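Local atomic coordinates of AB hydrolase-1 domain-containing protein (Streptococcus mutans, PDB entry 4L9A), a protein that belongs to the alpha/beta hydrolases and probably acts as a carboxylesterase, hydrolysing ester bonds. Residues A[55-60]-A[191-196]; A[59-64]-A[184-189]; A[146-151]-A[244-249]. All blocks are in the same frame, centred on the assembly; numbering follows the deposited sequence.

Contact 1. Residues A[55-60]-A[191-196]; sequences TADNFA and FKQLWR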
loop_
_atom_site.group_PDB
_atom_site.type_symbol
_atom_site.label_atom_id
_atom_site.label_comp_id
_atom_site.label_asym_id
_atom_site.label_seq_id
_atom_site.Cartn_x
_atom_site.Cartn_y
_atom_site.Cartn_z
ATOM N N THR A 55 -2.575 8.599 0.389
ATOM C CA THR A 55 -3.077 7.222 0.453
ATOM C C THR A 55 -4.596 7.137 0.365
ATOM O O THR A 55 -5.133 6.284 -0.347
ATOM C CB THR A 55 -2.539 6.495 1.691
ATOM O OG1 THR A 55 -1.119 6.370 1.560
ATOM C CG2 THR A 55 -3.161 5.095 1.837
ATOM N N ALA A 56 -5.299 8.034 1.052
ATOM C CA ALA A 56 -6.751 8.035 0.966
ATOM C C ALA A 56 -7.233 8.263 -0.476
ATOM O O ALA A 56 -8.202 7.636 -0.918
ATOM C CB ALA A 56 -7.347 9.086 1.911
ATOM N N ASP A 57 -6.568 9.171 -1.190
ATOM C CA ASP A 57 -6.883 9.446 -2.592
ATOM C C ASP A 57 -6.590 8.198 -3.427
ATOM O O ASP A 57 -7.379 7.787 -4.295
ATOM C CB ASP A 57 -5.998 10.577 -3.126
ATOM C CG ASP A 57 -6.268 11.922 -2.456
ATOM O OD1 ASP A 57 -7.392 12.121 -1.966
ATOM O OD2 ASP A 57 -5.355 12.787 -2.435
ATOM N N ASN A 58 -5.420 7.624 -3.168
ATOM C CA ASN A 58 -4.926 6.452 -3.886
ATOM C C ASN A 58 -5.936 5.299 -3.814
ATOM O O ASN A 58 -6.195 4.625 -4.809
ATOM C CB ASN A 58 -3.565 6.047 -3.278
ATOM C CG ASN A 58 -2.814 4.997 -4.107
ATOM O OD1 ASN A 58 -3.079 4.812 -5.289
ATOM N ND2 ASN A 58 -1.856 4.320 -3.474
ATOM N N PHE A 59 -6.538 5.116 -2.638
ATOM C CA PHE A 59 -7.433 3.994 -2.380
ATOM C C PHE A 59 -8.914 4.378 -2.376
ATOM O O PHE A 59 -9.748 3.638 -1.856
ATOM C CB PHE A 59 -7.059 3.334 -1.049
ATOM C CG PHE A 59 -5.831 2.464 -1.129
ATOM C CD1 PHE A 59 -5.929 1.147 -1.576
ATOM C CD2 PHE A 59 -4.590 2.950 -0.746
ATOM C CE1 PHE A 59 -4.794 0.334 -1.660
ATOM C CE2 PHE A 59 -3.447 2.143 -0.822
ATOM C CZ PHE A 59 -3.552 0.838 -1.280
ATOM N N ALA A 60 -9.241 5.520 -2.969
ATOM C CA ALA A 60 -10.608 6.046 -2.916
ATOM C C ALA A 60 -11.672 5.051 -3.377
ATOM O O ALA A 60 -12.743 4.938 -2.765
ATOM C CB ALA A 60 -10.710 7.353 -3.717
ATOM N N PHE A 191 -10.049 12.039 -9.601
ATOM C CA PHE A 191 -8.865 12.202 -10.434
ATOM C C PHE A 191 -8.109 13.488 -10.081
ATOM O O PHE A 191 -6.931 13.447 -9.745
ATOM C CB PHE A 191 -9.276 12.213 -11.898
ATOM C CG PHE A 191 -8.162 12.552 -12.850
ATOM C CD1 PHE A 191 -8.092 13.806 -13.432
ATOM C CD2 PHE A 191 -7.205 11.608 -13.190
ATOM C CE1 PHE A 191 -7.075 14.121 -14.325
ATOM C CE2 PHE A 191 -6.188 11.915 -14.079
ATOM C CZ PHE A 191 -6.125 13.170 -14.650
ATOM N N LYS A 192 -8.783 14.633 -10.160
ATOM C CA LYS A 192 -8.107 15.895 -9.862
ATOM C C LYS A 192 -7.571 15.915 -8.430
ATOM O O LYS A 192 -6.490 16.439 -8.170
ATOM C CB LYS A 192 -9.011 17.099 -10.145
ATOM C CG LYS A 192 -9.112 17.460 -11.624
ATOM C CD LYS A 192 -9.916 18.747 -11.843
ATOM C CE LYS A 192 -10.164 19.031 -13.324
ATOM N NZ LYS A 192 -8.950 19.521 -14.024
ATOM N N GLN A 193 -8.316 15.326 -7.501
ATOM C CA GLN A 193 -7.883 15.298 -6.110
ATOM C C GLN A 193 -6.623 14.424 -5.997
ATOM O O GLN A 193 -5.616 14.837 -5.428
ATOM C CB GLN A 193 -9.016 14.806 -5.194
ATOM C CG GLN A 193 -8.781 15.075 -3.702
ATOM C CD GLN A 193 -8.688 16.572 -3.373
ATOM O OE1 GLN A 193 -9.454 17.381 -3.894
ATOM N NE2 GLN A 193 -7.741 16.937 -2.507
ATOM N N LEU A 194 -6.668 13.228 -6.577
ATOM C CA LEU A 194 -5.486 12.371 -6.630
ATOM C C LEU A 194 -4.264 13.164 -7.101
ATOM O O LEU A 194 -3.197 13.090 -6.497
ATOM C CB LEU A 194 -5.717 11.190 -7.577
ATOM C CG LEU A 194 -4.593 10.150 -7.676
ATOM C CD1 LEU A 194 -4.471 9.365 -6.379
ATOM C CD2 LEU A 194 -4.852 9.190 -8.857
ATOM N N TRP A 195 -4.414 13.931 -8.176
ATOM C CA TRP A 195 -3.256 14.633 -8.719
ATOM C C TRP A 195 -2.876 15.891 -7.926
ATOM O O TRP A 195 -1.723 16.321 -7.965
ATOM C CB TRP A 195 -3.398 14.882 -10.231
ATOM C CG TRP A 195 -3.216 13.580 -10.977
ATOM C CD1 TRP A 195 -4.195 12.763 -11.446
ATOM C CD2 TRP A 195 -1.973 12.913 -11.236
ATOM N NE1 TRP A 195 -3.636 11.635 -12.015
ATOM C CE2 TRP A 195 -2.273 11.712 -11.902
ATOM C CE3 TRP A 195 -0.630 13.232 -10.992
ATOM C CZ2 TRP A 195 -1.282 10.817 -12.319
ATOM C CZ3 TRP A 195 0.352 12.349 -11.406
ATOM C CH2 TRP A 195 0.021 11.157 -12.067
ATOM N N ARG A 196 -3.828 16.462 -7.194
ATOM C CA ARG A 196 -3.491 17.568 -6.297
ATOM C C ARG A 196 -2.490 17.101 -5.241
ATOM O O ARG A 196 -1.557 17.814 -4.909
ATOM C CB ARG A 196 -4.733 18.163 -5.633
ATOM C CG ARG A 196 -5.554 19.038 -6.546
ATOM C CD ARG A 196 -6.698 19.719 -5.803
ATOM N NE ARG A 196 -7.571 20.418 -6.747
ATOM C CZ ARG A 196 -8.794 20.013 -7.077
ATOM N NH1 ARG A 196 -9.309 18.915 -6.523
ATOM N NH2 ARG A 196 -9.506 20.711 -7.956
HETATM O O HOH W 1 -3.054 12.219 -3.969
HETATM O O HOH W 2 -5.420 15.418 -2.542
#
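At Leu194 the side chain leaves opposite the main-chain nitrogen (chi1 -176°), and the turn at chi2 (69°) carries CD1 across to Asp57, whose own carboxylate swings back beside its backbone N. In this alpha/beta hydrolase fold the pair joins the short helix 55-58, which follows strand 43-47, to helix 188-206, one of the helices between strands 134-141 and 235-239, where relatives carry their cap. CD1 of Leu194 lies 3.8 Å from CB of Asp57 and also touches the backbone N of Asn58; the leucine side chain also touches Phe53 and Phe186. The Asn58 side chain starts away from helix 188-206, and its OD1 is hydrogen-bonded to His271 and Trp272. No direct hydrogen bond crosses the contact. Asp57 OD2 and Gln193 O, 3.6 Å apart, are both acceptors, and water reconciles them. One water donates to Asp57 OD2 (2.8 Å) and to Leu194 O, tying the carboxylate to the flank of the helix. The carboxylate and the Gln193 amide stand 60° apart, with OD1 against Gln193 CG. A second water donates to Asp57 OD2 at 2.6 Å and to Gln193 O, while accepting from Gln193 NE2 at 2.8 Å.

Contact 2. Residues A[59-64]-A[184-189]; sequences FANIID and SHFSSQ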
loop_
_atom_site.group_PDB
_atom_site.type_symbol
_atom_site.label_atom_id
_atom_site.label_comp_id
_atom_site.label_asym_id
_atom_site.label_seq_id
_atom_site.Cartn_x
_atom_site.Cartn_y
_atom_site.Cartn_z
ATOM N N PHE A 59 -6.538 5.116 -2.638
ATOM C CA PHE A 59 -7.433 3.994 -2.380
ATOM C C PHE A 59 -8.914 4.378 -2.376
ATOM O O PHE A 59 -9.748 3.638 -1.856
ATOM C CB PHE A 59 -7.059 3.334 -1.049
ATOM C CG PHE A 59 -5.831 2.464 -1.129
ATOM C CD1 PHE A 59 -5.929 1.147 -1.576
ATOM C CD2 PHE A 59 -4.590 2.950 -0.746
ATOM C CE1 PHE A 59 -4.794 0.334 -1.660
ATOM C CE2 PHE A 59 -3.447 2.143 -0.822
ATOM C CZ PHE A 59 -3.552 0.838 -1.280
ATOM N N ALA A 60 -9.241 5.520 -2.969
ATOM C CA ALA A 60 -10.608 6.046 -2.916
ATOM C C ALA A 60 -11.672 5.051 -3.377
ATOM O O ALA A 60 -12.743 4.938 -2.765
ATOM C CB ALA A 60 -10.710 7.353 -3.717
ATOM N N ASN A 61 -11.379 4.335 -4.457
ATOM C CA ASN A 61 -12.318 3.366 -5.017
ATOM C C ASN A 61 -12.592 2.157 -4.114
ATOM O O ASN A 61 -13.600 1.471 -4.282
ATOM C CB ASN A 61 -11.850 2.894 -6.400
ATOM C CG ASN A 61 -11.978 3.975 -7.465
ATOM O OD1 ASN A 61 -12.697 4.966 -7.285
ATOM N ND2 ASN A 61 -11.288 3.785 -8.589
ATOM N N ILE A 62 -11.695 1.882 -3.171
ATOM C CA ILE A 62 -11.981 0.850 -2.171
ATOM C C ILE A 62 -12.680 1.460 -0.943
ATOM O O ILE A 62 -13.712 0.959 -0.469
ATOM C CB ILE A 62 -10.709 0.090 -1.745
ATOM C CG1 ILE A 62 -10.159 -0.721 -2.935
ATOM C CG2 ILE A 62 -11.031 -0.836 -0.573
ATOM C CD1 ILE A 62 -8.807 -1.402 -2.671
ATOM N N ILE A 63 -12.114 2.553 -0.446
ATOM C CA ILE A 63 -12.661 3.251 0.722
ATOM C C ILE A 63 -14.129 3.592 0.527
ATOM O O ILE A 63 -14.963 3.262 1.370
ATOM C CB ILE A 63 -11.822 4.509 1.064
ATOM C CG1 ILE A 63 -10.446 4.072 1.571
ATOM C CG2 ILE A 63 -12.509 5.359 2.156
ATOM C CD1 ILE A 63 -9.368 5.139 1.474
ATOM N N ASP A 64 -14.453 4.228 -0.592
ATOM C CA ASP A 64 -15.836 4.611 -0.857
ATOM C C ASP A 64 -16.806 3.439 -0.827
ATOM O O ASP A 64 -17.995 3.632 -0.590
ATOM C CB ASP A 64 -15.961 5.325 -2.199
ATOM C CG ASP A 64 -15.305 6.687 -2.191
ATOM O OD1 ASP A 64 -14.987 7.179 -1.086
ATOM O OD2 ASP A 64 -15.102 7.256 -3.284
ATOM N N SER A 184 -8.872 6.914 -16.360
ATOM C CA SER A 184 -9.840 5.900 -16.772
ATOM C C SER A 184 -10.589 5.295 -15.588
ATOM O O SER A 184 -11.690 4.780 -15.746
ATOM C CB SER A 184 -9.137 4.785 -17.553
ATOM O OG SER A 184 -8.562 5.288 -18.749
ATOM N N HIS A 185 -10.001 5.363 -14.399
ATOM C CA HIS A 185 -10.558 4.615 -13.277
ATOM C C HIS A 185 -11.127 5.458 -12.137
ATOM O O HIS A 185 -11.680 4.912 -11.184
ATOM C CB HIS A 185 -9.530 3.608 -12.752
ATOM C CG HIS A 185 -9.126 2.593 -13.774
ATOM N ND1 HIS A 185 -10.040 1.774 -14.399
ATOM C CD2 HIS A 185 -7.917 2.274 -14.294
ATOM C CE1 HIS A 185 -9.413 0.987 -15.259
ATOM N NE2 HIS A 185 -8.122 1.270 -15.213
ATOM N N PHE A 186 -10.985 6.775 -12.224
ATOM C CA PHE A 186 -11.532 7.646 -11.185
ATOM C C PHE A 186 -12.522 8.632 -11.801
ATOM O O PHE A 186 -12.443 8.928 -12.989
ATOM C CB PHE A 186 -10.428 8.443 -10.480
ATOM C CG PHE A 186 -9.587 7.641 -9.529
ATOM C CD1 PHE A 186 -10.011 7.406 -8.227
ATOM C CD2 PHE A 186 -8.348 7.154 -9.921
ATOM C CE1 PHE A 186 -9.219 6.677 -7.340
ATOM C CE2 PHE A 186 -7.556 6.428 -9.045
ATOM C CZ PHE A 186 -7.990 6.193 -7.751
ATOM N N SER A 187 -13.445 9.138 -10.986
ATOM C CA SER A 187 -14.299 10.245 -11.405
ATOM C C SER A 187 -13.392 11.447 -11.648
ATOM O O SER A 187 -12.276 11.506 -11.120
ATOM C CB SER A 187 -15.307 10.579 -10.304
ATOM O OG SER A 187 -14.622 10.972 -9.123
ATOM N N SER A 188 -13.859 12.405 -12.441
ATOM C CA SER A 188 -13.063 13.588 -12.714
ATOM C C SER A 188 -12.645 14.249 -11.398
ATOM O O SER A 188 -11.523 14.748 -11.267
ATOM C CB SER A 188 -13.850 14.569 -13.586
ATOM O OG SER A 188 -15.148 14.775 -13.055
ATOM N N GLN A 189 -13.536 14.218 -10.412
ATOM C CA GLN A 189 -13.255 14.857 -9.130
ATOM C C GLN A 189 -12.167 14.144 -8.343
ATOM O O GLN A 189 -11.276 14.785 -7.785
ATOM C CB GLN A 189 -14.519 14.958 -8.279
ATOM C CG GLN A 189 -14.277 15.571 -6.892
ATOM C CD GLN A 189 -15.557 16.095 -6.265
ATOM O OE1 GLN A 189 -16.601 16.161 -6.917
ATOM N NE2 GLN A 189 -15.480 16.487 -4.998
HETATM O O HOH W 3 -13.412 7.883 -8.526
#
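The Phe186 ring carries the Asn61 amide over one face: ND2 stands 3.7 Å above the ring plane, displaced toward the rim near CD1 and CE1, and the amide is tilted only 29° from the ring. At the edge, close to the ring plane, the methyl CB of Ala60 meets CE1 at 4.0 Å. Outside the two segments, Trp272 meets Phe186 edge-to-face, so the ring meets a polar group on a face and apolar ones elsewhere. The amide reaches the ring because Asn61 CG is turned beside its backbone N (chi1 -71°), across from the carbonyl carbon.

Both ends of that amide are engaged. ND2 donates to His185 O at 2.9 Å with an N-H...O angle of 151°, approaching from above the carbonyl plane, and it also bonds Trp272 O. Two acceptors therefore grip one nitrogen, which fixes the rotation of the amide and settles which end is nitrogen. OD1 faces a water that donates to it at 3.2 Å and accepts from Ser187 N at 2.8 Å. The side chain thus spans Phe186, bonding directly to the residue before it and through water to the residue after it.

Segment 184-189 spans the turn between two helices: His185 lies near the C-terminal end of helix 171-185, and Ser187 is the N-cap of helix 188-206, its OG bonded to Gln190 N. The short helix 60-63 packs against this turn through Ala60 and Asn61, with Ile62 packed on strand 111-117 and on helix 275-287. In the alpha/beta hydrolase fold the contact therefore ties helices 171-185 and 188-206 to the sheet-flanking layer, beside helix 270-273.

Contact 3. Residues A[146-151]-A[244-249]; sequences VMIYRA and EKEYLE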
loop_
_atom_site.group_PDB
_atom_site.type_symbol
_atom_site.label_atom_id
_atom_site.label_comp_id
_atom_site.label_asym_id
_atom_site.label_seq_id
_atom_site.Cartn_x
_atom_site.Cartn_y
_atom_site.Cartn_z
ATOM N N VAL A 146 9.846 -10.486 -2.066
ATOM C CA VAL A 146 11.290 -10.510 -1.930
ATOM C C VAL A 146 11.893 -10.925 -3.272
ATOM O O VAL A 146 12.914 -10.384 -3.698
ATOM C CB VAL A 146 11.736 -11.485 -0.833
ATOM C CG1 VAL A 146 13.235 -11.677 -0.884
ATOM C CG2 VAL A 146 11.293 -10.976 0.538
HETATM N N MSE A 147 11.234 -11.856 -3.956
HETATM C CA MSE A 147 11.702 -12.274 -5.272
HETATM C C MSE A 147 11.790 -11.110 -6.258
HETATM O O MSE A 147 12.851 -10.857 -6.827
HETATM C CB MSE A 147 10.811 -13.366 -5.851
HETATM C CG MSE A 147 11.369 -13.978 -7.130
HETATM SE SE MSE A 147 9.951 -14.729 -8.240
HETATM C CE MSE A 147 9.388 -13.084 -9.135
ATOM N N ILE A 148 10.679 -10.411 -6.470
ATOM C CA ILE A 148 10.675 -9.319 -7.437
ATOM C C ILE A 148 11.609 -8.201 -6.963
ATOM O O ILE A 148 12.275 -7.555 -7.766
ATOM C CB ILE A 148 9.242 -8.783 -7.724
ATOM C CG1 ILE A 148 9.158 -8.143 -9.114
ATOM C CG2 ILE A 148 8.787 -7.806 -6.642
ATOM C CD1 ILE A 148 9.310 -9.117 -10.241
ATOM N N TYR A 149 11.677 -7.996 -5.653
ATOM C CA TYR A 149 12.527 -6.950 -5.105
ATOM C C TYR A 149 14.001 -7.233 -5.363
ATOM O O TYR A 149 14.739 -6.336 -5.772
ATOM C CB TYR A 149 12.290 -6.757 -3.603
ATOM C CG TYR A 149 13.170 -5.676 -3.030
ATOM C CD1 TYR A 149 12.789 -4.342 -3.095
ATOM C CD2 TYR A 149 14.398 -5.983 -2.459
ATOM C CE1 TYR A 149 13.595 -3.348 -2.587
ATOM C CE2 TYR A 149 15.212 -4.996 -1.953
ATOM C CZ TYR A 149 14.807 -3.684 -2.018
ATOM O OH TYR A 149 15.615 -2.699 -1.509
ATOM N N ARG A 150 14.426 -8.473 -5.123
ATOM C CA ARG A 150 15.808 -8.885 -5.386
ATOM C C ARG A 150 16.195 -8.735 -6.854
ATOM O O ARG A 150 17.337 -8.422 -7.172
ATOM C CB ARG A 150 16.043 -10.340 -4.963
ATOM C CG ARG A 150 16.242 -10.548 -3.479
ATOM C CD ARG A 150 16.526 -12.004 -3.142
ATOM N NE ARG A 150 16.578 -12.193 -1.696
ATOM C CZ ARG A 150 16.037 -13.225 -1.054
ATOM N NH1 ARG A 150 16.131 -13.309 0.267
ATOM N NH2 ARG A 150 15.404 -14.172 -1.734
ATOM N N ALA A 151 15.242 -8.977 -7.743
ATOM C CA ALA A 151 15.497 -8.864 -9.170
ATOM C C ALA A 151 15.388 -7.408 -9.620
ATOM O O ALA A 151 16.187 -6.925 -10.426
ATOM C CB ALA A 151 14.526 -9.735 -9.943
ATOM N N GLU A 244 1.361 -15.349 -11.322
ATOM C CA GLU A 244 0.729 -16.361 -10.474
ATOM C C GLU A 244 1.713 -17.206 -9.645
ATOM O O GLU A 244 1.550 -17.348 -8.429
ATOM C CB GLU A 244 -0.184 -17.268 -11.304
ATOM C CG GLU A 244 -0.857 -18.377 -10.491
ATOM C CD GLU A 244 -1.507 -19.435 -11.373
ATOM O OE1 GLU A 244 -1.041 -19.630 -12.511
ATOM O OE2 GLU A 244 -2.486 -20.060 -10.934
ATOM N N LYS A 245 2.727 -17.768 -10.297
ATOM C CA LYS A 245 3.670 -18.652 -9.604
ATOM C C LYS A 245 4.438 -17.932 -8.489
ATOM O O LYS A 245 4.583 -18.447 -7.376
ATOM C CB LYS A 245 4.653 -19.282 -10.590
ATOM C CG LYS A 245 5.583 -20.286 -9.941
ATOM C CD LYS A 245 6.521 -20.925 -10.951
ATOM C CE LYS A 245 7.477 -21.880 -10.254
ATOM N NZ LYS A 245 6.739 -22.877 -9.421
ATOM N N GLU A 246 4.937 -16.747 -8.810
ATOM C CA GLU A 246 5.630 -15.897 -7.848
ATOM C C GLU A 246 4.812 -15.752 -6.556
ATOM O O GLU A 246 5.311 -16.012 -5.462
ATOM C CB GLU A 246 5.896 -14.525 -8.482
ATOM C CG GLU A 246 6.302 -13.417 -7.485
ATOM C CD GLU A 246 6.273 -12.024 -8.114
ATOM O OE1 GLU A 246 5.995 -11.923 -9.328
ATOM O OE2 GLU A 246 6.515 -11.030 -7.395
ATOM N N TYR A 247 3.548 -15.369 -6.697
ATOM C CA TYR A 247 2.670 -15.192 -5.543
ATOM C C TYR A 247 2.309 -16.500 -4.827
ATOM O O TYR A 247 2.298 -16.549 -3.601
ATOM C CB TYR A 247 1.435 -14.366 -5.914
ATOM C CG TYR A 247 1.770 -12.892 -5.977
ATOM C CD1 TYR A 247 2.206 -12.213 -4.836
ATOM C CD2 TYR A 247 1.685 -12.187 -7.163
ATOM C CE1 TYR A 247 2.526 -10.885 -4.875
ATOM C CE2 TYR A 247 2.007 -10.845 -7.212
ATOM C CZ TYR A 247 2.425 -10.202 -6.064
ATOM O OH TYR A 247 2.749 -8.876 -6.107
ATOM N N LEU A 248 2.063 -17.564 -5.590
ATOM C CA LEU A 248 1.836 -18.878 -4.994
ATOM C C LEU A 248 2.994 -19.310 -4.092
ATOM O O LEU A 248 2.778 -19.943 -3.061
ATOM C CB LEU A 248 1.601 -19.934 -6.081
ATOM C CG LEU A 248 0.238 -19.917 -6.776
ATOM C CD1 LEU A 248 0.120 -21.113 -7.728
ATOM C CD2 LEU A 248 -0.886 -19.938 -5.737
ATOM N N GLU A 249 4.220 -18.966 -4.478
ATOM C CA GLU A 249 5.406 -19.341 -3.707
ATOM C C GLU A 249 5.828 -18.264 -2.710
ATOM O O GLU A 249 6.880 -18.382 -2.075
ATOM C CB GLU A 249 6.593 -19.565 -4.639
ATOM C CG GLU A 249 6.474 -20.745 -5.571
ATOM C CD GLU A 249 7.635 -20.788 -6.544
ATOM O OE1 GLU A 249 8.356 -19.764 -6.646
ATOM O OE2 GLU A 249 7.824 -21.837 -7.201
#
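Met147, present as selenomethionine, lays its terminal methyl against the side chain of Glu246: CE is 3.4 Å from CD and 3.5 Å from CG. The selenium crosses the same chain at a slant, 4.0 Å from CG. From the next residue, Ile148 brings CB to within 3.5 Å of Glu246 OE2, the two side chains crossing at about a right angle. In the alpha/beta hydrolase fold this joins helix 146-151, which follows strand 134-141, to helix 244-248, which follows the adjacent strand 235-239; the contact thus ties together the segments leaving two parallel neighbours of the central sheet.

Torsions explain the fit. Glu246 runs out fully extended, chi1 166°, which takes the carboxylate to the opposing helix, while the bend of Met147 at chi3 (83°) sets CE over one face of the carboxylate, almost directly above CD.

The next shell holds the buried carboxylate. OE1 is hydrogen-bonded to Tyr158 OH, and OE2 makes a salt bridge with Arg243 and a hydrogen bond with Thr145 OG1. These partners satisfy both oxygens and would favour the ionised form. Thr145 OG1 also bonds Ile148 N, linking the carboxylate to the first turn of helix 146-151. Behind Glu246, Tyr247 rests on strands 235-239 and 260-263 and bonds Pro143 O. Farther out, on the same helix, Lys245 NZ forms a salt bridge with Glu249 at 2.7 Å, meeting OE2 from 45° above the carboxylate plane.

Contacts 1 and 2 form one continuous patch, their centres about 7 Å apart. They share Phe59 and Ala60, both use helix 188-206, and Phe186 CE1 touches Asp57 O at 3.7 Å. Contact 3 lies about 28 Å from each of them, centre to centre, and on the opposite side of the chain's centre from contact 1. Its first segment, 146-151, comes soon after strand 134-141, ahead of helices 171-185 and 188-206, and its second, 244-249, follows strand 235-239, so it crosses the other two along the chain. Contacts 1 and 2 thus bind helices 171-185 and 188-206 to the early helices 55-58 and 60-63, while contact 3 joins the connections that follow two adjacent strands.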